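Local coordinates for protein MucR Phosphodiesterase (Pseudomonas aeruginosa, PDB 5M1T) that belongs to the EAL-domain family of phosphodiesterase proteins and holds C2E together with magnesium ions in its pocket, at residues R210-E215 with S220-I225; R43-L48 with E71-G76. All blocks are in the same frame, centred on the assembly; numbering follows the deposited sequence.

How the contacts relate
Contact 2 comes first along the chain and closes before contact 1 opens. It sits at the open end of the beta hairpin made by strands 46-55 and 61-72, while contact 1 packs helix 210-214 against the start of helix 220-236. Their centres lie 34 Å apart, with nearest atoms about 15 Å from each other, so the two do not touch. Both lie in one EAL domain; contact 2 joins the first two strands of its mixed sheet, and contact 1 joins two helices in the connection between its strands 205-208 and 239-243. C2E lies between these regions, approached directly by Arg210 on one side and by Leu68 and Arg69 of strand 61-72 on the other.

Contact 1: R210-E215 with S220-I225; sequences RGFINE and SDDAAI. With C2E (9,9'-[(2R,3R,3aS,5S,7aR,9R,10R,10aS,12S,14aR)-3,5,10,12-tetrahydroxy-5,12-dioxidooctahydro-2H,7H-difuro[3,2-d:3',2'-j][1,3,7,9,2,8]tetraoxadiphosphacyclododecine-2,9-diyl]bis(2-amino-1,9-dihydro-6H-purin-6-one)), chain C.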
loop_
_atom_site.group_PDB
_atom_site.type_symbol
_atom_site.label_atom_id
_atom_site.label_comp_id
_atom_site.label_asym_id
_atom_site.label_seq_id
_atom_site.Cartn_x
_atom_site.Cartn_y
_atom_site.Cartn_z
ATOM N N ARG A 210 12.256 -14.944 15.620
ATOM C CA ARG A 210 13.043 -15.187 16.814
ATOM C C ARG A 210 12.281 -15.944 17.868
ATOM O O ARG A 210 12.894 -16.621 18.672
ATOM C CB ARG A 210 13.556 -13.889 17.426
ATOM C CG ARG A 210 12.486 -12.918 17.922
ATOM C CD ARG A 210 13.182 -11.693 18.527
ATOM N NE ARG A 210 12.387 -10.505 18.838
ATOM C CZ ARG A 210 11.653 -9.784 17.970
ATOM N NH1 ARG A 210 11.459 -10.170 16.688
ATOM N NH2 ARG A 210 11.054 -8.662 18.409
ATOM N N GLY A 211 10.954 -15.827 17.868
ATOM C CA GLY A 211 10.102 -16.568 18.810
ATOM C C GLY A 211 10.331 -18.067 18.767
ATOM O O GLY A 211 10.362 -18.746 19.807
ATOM N N PHE A 212 10.558 -18.593 17.577
ATOM C CA PHE A 212 10.803 -20.029 17.432
ATOM C C PHE A 212 12.187 -20.464 17.871
ATOM O O PHE A 212 12.380 -21.594 18.350
ATOM C CB PHE A 212 10.577 -20.448 15.991
ATOM C CG PHE A 212 9.180 -20.188 15.527
ATOM C CD1 PHE A 212 8.146 -20.983 15.973
ATOM C CD2 PHE A 212 8.901 -19.133 14.687
ATOM C CE1 PHE A 212 6.858 -20.768 15.570
ATOM C CE2 PHE A 212 7.613 -18.887 14.289
ATOM C CZ PHE A 212 6.582 -19.703 14.741
ATOM N N ILE A 213 13.147 -19.562 17.747
ATOM C CA ILE A 213 14.497 -19.849 18.224
ATOM C C ILE A 213 14.532 -19.876 19.759
ATOM O O ILE A 213 15.126 -20.763 20.359
ATOM C CB ILE A 213 15.499 -18.813 17.686
ATOM C CG1 ILE A 213 15.399 -18.714 16.159
ATOM C CG2 ILE A 213 16.908 -19.130 18.134
ATOM C CD1 ILE A 213 15.397 -20.017 15.411
ATOM N N ASN A 214 13.901 -18.881 20.370
ATOM C CA ASN A 214 13.901 -18.726 21.814
ATOM C C ASN A 214 13.181 -19.858 22.543
ATOM O O ASN A 214 13.528 -20.175 23.673
ATOM C CB ASN A 214 13.197 -17.426 22.157
ATOM C CG ASN A 214 13.379 -17.021 23.600
ATOM O OD1 ASN A 214 14.488 -17.087 24.166
ATOM N ND2 ASN A 214 12.297 -16.558 24.200
ATOM N N GLU A 215 12.149 -20.435 21.924
ATOM C CA GLU A 215 11.390 -21.486 22.579
ATOM C C GLU A 215 11.979 -22.896 22.380
ATOM O O GLU A 215 11.433 -23.850 22.920
ATOM C CB GLU A 215 9.921 -21.462 22.109
ATOM C CG GLU A 215 9.115 -20.225 22.545
ATOM C CD GLU A 215 8.687 -20.249 24.008
ATOM O OE1 GLU A 215 8.506 -19.162 24.634
ATOM O OE2 GLU A 215 8.530 -21.374 24.532
ATOM N N SER A 220 8.774 -29.067 22.303
ATOM C CA SER A 220 9.284 -30.019 21.294
ATOM C C SER A 220 8.806 -29.718 19.853
ATOM O O SER A 220 9.428 -30.146 18.852
ATOM C CB SER A 220 8.928 -31.458 21.677
ATOM O OG SER A 220 7.545 -31.704 21.539
ATOM N N ASP A 221 7.706 -28.980 19.763
ATOM C CA ASP A 221 7.152 -28.602 18.481
ATOM C C ASP A 221 8.025 -27.575 17.759
ATOM O O ASP A 221 8.086 -27.592 16.536
ATOM C CB ASP A 221 5.711 -28.084 18.653
ATOM C CG ASP A 221 4.681 -29.223 18.749
ATOM O OD1 ASP A 221 5.015 -30.382 18.360
ATOM O OD2 ASP A 221 3.534 -28.957 19.205
ATOM N N ASP A 222 8.703 -26.703 18.494
ATOM C CA ASP A 222 9.427 -25.612 17.841
ATOM C C ASP A 222 10.556 -26.101 16.957
ATOM O O ASP A 222 10.792 -25.524 15.919
ATOM C CB ASP A 222 9.985 -24.570 18.829
ATOM C CG ASP A 222 9.057 -23.356 19.008
ATOM O OD1 ASP A 222 8.165 -23.112 18.159
ATOM O OD2 ASP A 222 9.208 -22.636 20.021
ATOM N N ALA A 223 11.282 -27.136 17.370
ATOM C CA ALA A 223 12.372 -27.654 16.573
ATOM C C ALA A 223 11.880 -28.204 15.224
ATOM O O ALA A 223 12.581 -28.071 14.206
ATOM C CB ALA A 223 13.117 -28.741 17.346
ATOM N N ALA A 224 10.703 -28.846 15.232
ATOM C CA ALA A 224 10.130 -29.345 14.006
ATOM C C ALA A 224 9.749 -28.178 13.094
ATOM O O ALA A 224 9.993 -28.208 11.875
ATOM C CB ALA A 224 8.934 -30.252 14.285
ATOM N N ILE A 225 9.195 -27.127 13.682
ATOM C CA ILE A 225 8.742 -25.978 12.904
ATOM C C ILE A 225 9.948 -25.313 12.256
ATOM O O ILE A 225 9.923 -25.000 11.054
ATOM C CB ILE A 225 7.988 -24.959 13.776
ATOM C CG1 ILE A 225 6.716 -25.587 14.339
ATOM C CG2 ILE A 225 7.698 -23.669 13.003
ATOM C CD1 ILE A 225 6.058 -24.742 15.424
HETATM P P1 C2E C . 12.352 -7.443 13.486
HETATM O O2P C2E C . 12.293 -7.039 12.039
HETATM O O1P C2E C . 12.014 -8.893 13.765
HETATM O "O5'" C2E C . 13.824 -7.116 14.005
HETATM C "C5'" C2E C . 14.521 -8.023 14.829
HETATM C "C4'" C2E C . 14.296 -7.715 16.292
HETATM O "O4'" C2E C . 14.868 -8.782 17.071
HETATM C "C3'" C2E C . 14.999 -6.442 16.734
HETATM O "O3'" C2E C . 14.235 -5.835 17.774
HETATM C "C2'" C2E C . 16.311 -6.929 17.310
HETATM O "O2'" C2E C . 16.870 -6.037 18.275
HETATM C "C1'" C2E C . 15.836 -8.221 17.960
HETATM N N9 C2E C . 16.898 -9.203 18.177
HETATM C C8 C2E C . 17.891 -9.524 17.333
HETATM N N7 C2E C . 18.672 -10.483 17.877
HETATM C C5 C2E C . 18.160 -10.789 19.078
HETATM C C6 C2E C . 18.498 -11.717 20.163
HETATM O O6 C2E C . 19.484 -12.479 20.051
HETATM N N1 C2E C . 17.705 -11.712 21.247
HETATM C C2 C2E C . 16.637 -10.890 21.364
HETATM N N2 C2E C . 15.879 -10.925 22.484
HETATM N N3 C2E C . 16.269 -10.025 20.402
HETATM C C4 C2E C . 16.992 -9.937 19.269
HETATM P P11 C2E C . 13.923 -4.258 17.747
HETATM O O21 C2E C . 15.181 -3.526 17.310
HETATM O O11 C2E C . 13.520 -3.827 19.117
HETATM O O5A C2E C . 12.768 -4.030 16.665
HETATM C C5A C2E C . 11.509 -4.679 16.860
HETATM C C4A C2E C . 10.691 -4.595 15.590
HETATM O O4A C2E C . 10.491 -3.238 15.208
HETATM C C3A C2E C . 11.392 -5.194 14.399
HETATM O O3A C2E C . 11.286 -6.606 14.358
HETATM C C2A C2E C . 10.698 -4.526 13.240
HETATM O O2A C2E C . 9.447 -5.136 12.959
HETATM C C1A C2E C . 10.426 -3.144 13.781
HETATM N N91 C2E C . 11.426 -2.174 13.251
HETATM C C81 C2E C . 12.664 -1.896 13.711
HETATM N N71 C2E C . 13.247 -0.920 12.965
HETATM C C51 C2E C . 12.360 -0.578 12.015
HETATM C C61 C2E C . 12.315 0.371 10.889
HETATM O O61 C2E C . 13.300 1.100 10.639
HETATM N N11 C2E C . 11.197 0.411 10.144
HETATM C C21 C2E C . 10.139 -0.390 10.399
HETATM N N21 C2E C . 9.046 -0.307 9.621
HETATM N N31 C2E C . 10.105 -1.285 11.409
HETATM C C41 C2E C . 11.177 -1.410 12.211
#
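Asp222 meets the ring of Phe212 edge-on: its OD1 lies in the ring plane, 3.1 Å from Phe212 CD1, and the carboxylate stands almost perpendicular to the ring, the two planes 82° apart. The slightly positive C-H rim of the aromatic group thus faces a carboxylate oxygen, which is probably mildly favourable. Ile225, one turn further along its helix, takes a face of the same ring. Its CG2 methyl stands 4.3 Å from the centroid of the Phe212 ring, 25° off the normal, in a CH-pi contact, while the longer branch brings Ile225 CD1 to 4.1 Å from Phe212 CE1. With CG beside the backbone N (chi1 -60°), the Phe212 ring is turned to helix 220-236, which meets it with the acid at one edge and the isoleucine over a face, on adjoining sides. Asp222 OD2 turns toward Glu215, but the modelled approach there is too close to be trusted.

Ile213 turns from this interface to helix 248-257, and Leu216, in the connecting loop, touches Asp222. Arg210, in the same segment as Phe212, reaches the ligand instead: C2E O4' lies over one guanidinium face, 3.4 Å above its plane, and Arg210 NH1 comes within 3.2 Å of C2E O1P, where charge attraction is likely.

The axes of the two short segments approach to 9.2 Å. Together the helices form the connection from strand 205-208 to its parallel neighbour 239-243, a beta-alpha-beta crossover of the TIM-barrel-like EAL fold, with Arg210 placed at the C2E pocket.

Contact 2: R43-L48 with E71-G76; sequences RRQLVL and EHPQHG
Pro73 lies between two flat groups, the amide of Gln45 across the contact and the ring of its own neighbour His72. Its CD atom is 3.4 Å from Gln45 NE2, the two side chains crossing at about a right angle, and also sits 3.4 Å above one face of the imidazole. The opposite face of His72 carries the ND1 corner of His75, and Gln74 CA lies at the ring's edge. The extended chain of Gln45 (chi2 174°) carries the amide out to Pro73; nearer the backbone, Gln45 CB lies 3.4 Å from Glu71 O. The amide oxygen, OE1, is bonded to Trp70 NE1, and this fixes the rotation of the group.

Alongside, the strands pair through Glu71 N, which donates to Gln45 O at 2.8 Å. Val47 and Arg69 share backbone hydrogen bonds further along the antiparallel hairpin. Glu71 crosses Val47 at about a right angle, its CD 3.9 Å from Val47 CG1, so the carboxylate rests beside a methyl; Glu71 as a residue is exposed.

In the turn, His75 N donates to His72 ND1 at 3.2 Å, nearly straight (172°) though 27° out of the ring plane, and Gln74 N adds a weak bond. With ND1 accepting, the proton of His72 is probably on NE2, which is bonded to Asp36 OD2; the acid would favour that form and hold the ring in place for the turn to close on.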
loop_
_atom_site.group_PDB
_atom_site.type_symbol
_atom_site.label_atom_id
_atom_site.label_comp_id
_atom_site.label_asym_id
_atom_site.label_seq_id
_atom_site.Cartn_x
_atom_site.Cartn_y
_atom_site.Cartn_z
ATOM N N ARG A 43 14.241 16.992 16.225
ATOM C CA ARG A 43 15.168 17.036 17.342
ATOM C C ARG A 43 16.372 16.100 17.171
ATOM O O ARG A 43 17.181 16.014 18.077
ATOM C CB ARG A 43 14.429 16.683 18.649
ATOM C CG ARG A 43 13.170 17.496 18.947
ATOM C CD ARG A 43 13.430 18.770 19.731
ATOM N NE ARG A 43 12.538 19.850 19.262
ATOM C CZ ARG A 43 12.890 20.850 18.425
ATOM N NH1 ARG A 43 14.128 20.972 17.944
ATOM N NH2 ARG A 43 11.990 21.745 18.050
ATOM N N ARG A 44 16.485 15.417 16.034
ATOM C CA ARG A 44 17.549 14.417 15.739
ATOM C C ARG A 44 17.656 13.342 16.807
ATOM O O ARG A 44 18.730 12.879 17.161
ATOM C CB ARG A 44 18.934 15.033 15.524
ATOM C CG ARG A 44 18.986 16.286 14.672
ATOM C CD ARG A 44 18.488 16.109 13.252
ATOM N NE ARG A 44 19.203 17.056 12.395
ATOM C CZ ARG A 44 19.213 17.034 11.059
ATOM N NH1 ARG A 44 18.521 16.113 10.373
ATOM N NH2 ARG A 44 19.915 17.958 10.408
ATOM N N GLN A 45 16.517 12.944 17.337
ATOM C CA GLN A 45 16.511 11.968 18.380
ATOM C C GLN A 45 16.454 10.546 17.813
ATOM O O GLN A 45 16.698 9.588 18.555
ATOM C CB GLN A 45 15.344 12.267 19.311
ATOM C CG GLN A 45 15.525 13.574 20.082
ATOM C CD GLN A 45 14.295 13.909 20.885
ATOM O OE1 GLN A 45 13.251 13.291 20.698
ATOM N NE2 GLN A 45 14.401 14.875 21.765
ATOM N N LEU A 46 16.144 10.416 16.514
ATOM C CA LEU A 46 16.065 9.102 15.867
ATOM C C LEU A 46 17.385 8.688 15.248
ATOM O O LEU A 46 18.001 9.444 14.496
ATOM C CB LEU A 46 14.931 9.030 14.833
ATOM C CG LEU A 46 13.502 9.182 15.346
ATOM C CD1 LEU A 46 12.470 8.872 14.254
ATOM C CD2 LEU A 46 13.252 8.322 16.570
ATOM N N VAL A 47 17.814 7.461 15.566
ATOM C CA VAL A 47 19.087 6.923 15.086
ATOM C C VAL A 47 18.928 5.492 14.591
ATOM O O VAL A 47 18.043 4.772 15.056
ATOM C CB VAL A 47 20.149 6.947 16.207
ATOM C CG1 VAL A 47 20.390 8.363 16.666
ATOM C CG2 VAL A 47 19.726 6.091 17.397
ATOM N N LEU A 48 19.783 5.059 13.673
ATOM C CA LEU A 48 19.801 3.656 13.268
ATOM C C LEU A 48 20.872 2.872 13.981
ATOM O O LEU A 48 22.030 3.297 14.063
ATOM C CB LEU A 48 20.020 3.499 11.776
ATOM C CG LEU A 48 18.865 3.844 10.880
ATOM C CD1 LEU A 48 19.226 3.489 9.440
ATOM C CD2 LEU A 48 17.627 3.080 11.303
ATOM N N GLU A 71 16.575 7.924 20.852
ATOM C CA GLU A 71 17.276 8.485 21.999
ATOM C C GLU A 71 16.429 9.585 22.594
ATOM O O GLU A 71 16.467 10.726 22.157
ATOM C CB GLU A 71 18.623 9.090 21.612
ATOM C CG GLU A 71 19.581 8.119 20.971
ATOM C CD GLU A 71 20.848 8.804 20.485
ATOM O OE1 GLU A 71 20.799 10.031 20.149
ATOM O OE2 GLU A 71 21.885 8.110 20.457
ATOM N N HIS A 72 15.686 9.225 23.626
ATOM C CA HIS A 72 14.804 10.173 24.277
ATOM C C HIS A 72 15.484 10.905 25.458
ATOM O O HIS A 72 16.063 10.278 26.346
ATOM C CB HIS A 72 13.517 9.477 24.718
ATOM C CG HIS A 72 12.404 10.426 24.989
ATOM N ND1 HIS A 72 12.289 11.114 26.179
ATOM C CD2 HIS A 72 11.391 10.855 24.205
ATOM C CE1 HIS A 72 11.231 11.901 26.130
ATOM N NE2 HIS A 72 10.670 11.766 24.943
ATOM N N PRO A 73 15.405 12.248 25.470
ATOM C CA PRO A 73 16.107 12.985 26.522
ATOM C C PRO A 73 15.649 12.620 27.960
ATOM O O PRO A 73 16.474 12.585 28.862
ATOM C CB PRO A 73 15.830 14.462 26.183
ATOM C CG PRO A 73 14.599 14.462 25.332
ATOM C CD PRO A 73 14.580 13.125 24.616
ATOM N N GLN A 74 14.360 12.355 28.176
ATOM C CA GLN A 74 13.898 11.824 29.468
ATOM C C GLN A 74 14.002 10.283 29.622
ATOM O O GLN A 74 14.600 9.813 30.586
ATOM C CB GLN A 74 12.449 12.273 29.764
ATOM C CG GLN A 74 12.269 13.768 30.084
ATOM C CD GLN A 74 11.872 14.602 28.860
ATOM O OE1 GLN A 74 10.706 14.573 28.402
ATOM N NE2 GLN A 74 12.838 15.357 28.328
ATOM N N HIS A 75 13.410 9.506 28.707
ATOM C CA HIS A 75 13.302 8.059 28.877
ATOM C C HIS A 75 14.535 7.263 28.441
ATOM O O HIS A 75 14.675 6.096 28.787
ATOM C CB HIS A 75 12.074 7.531 28.152
ATOM C CG HIS A 75 10.823 8.284 28.469
ATOM N ND1 HIS A 75 10.253 9.188 27.594
ATOM C CD2 HIS A 75 10.035 8.283 29.570
ATOM C CE1 HIS A 75 9.174 9.715 28.142
ATOM N NE2 HIS A 75 9.017 9.181 29.340
ATOM N N GLY A 76 15.445 7.890 27.708
ATOM C CA GLY A 76 16.618 7.176 27.208
ATOM C C GLY A 76 16.294 6.440 25.916
ATOM O O GLY A 76 15.334 6.764 25.231
#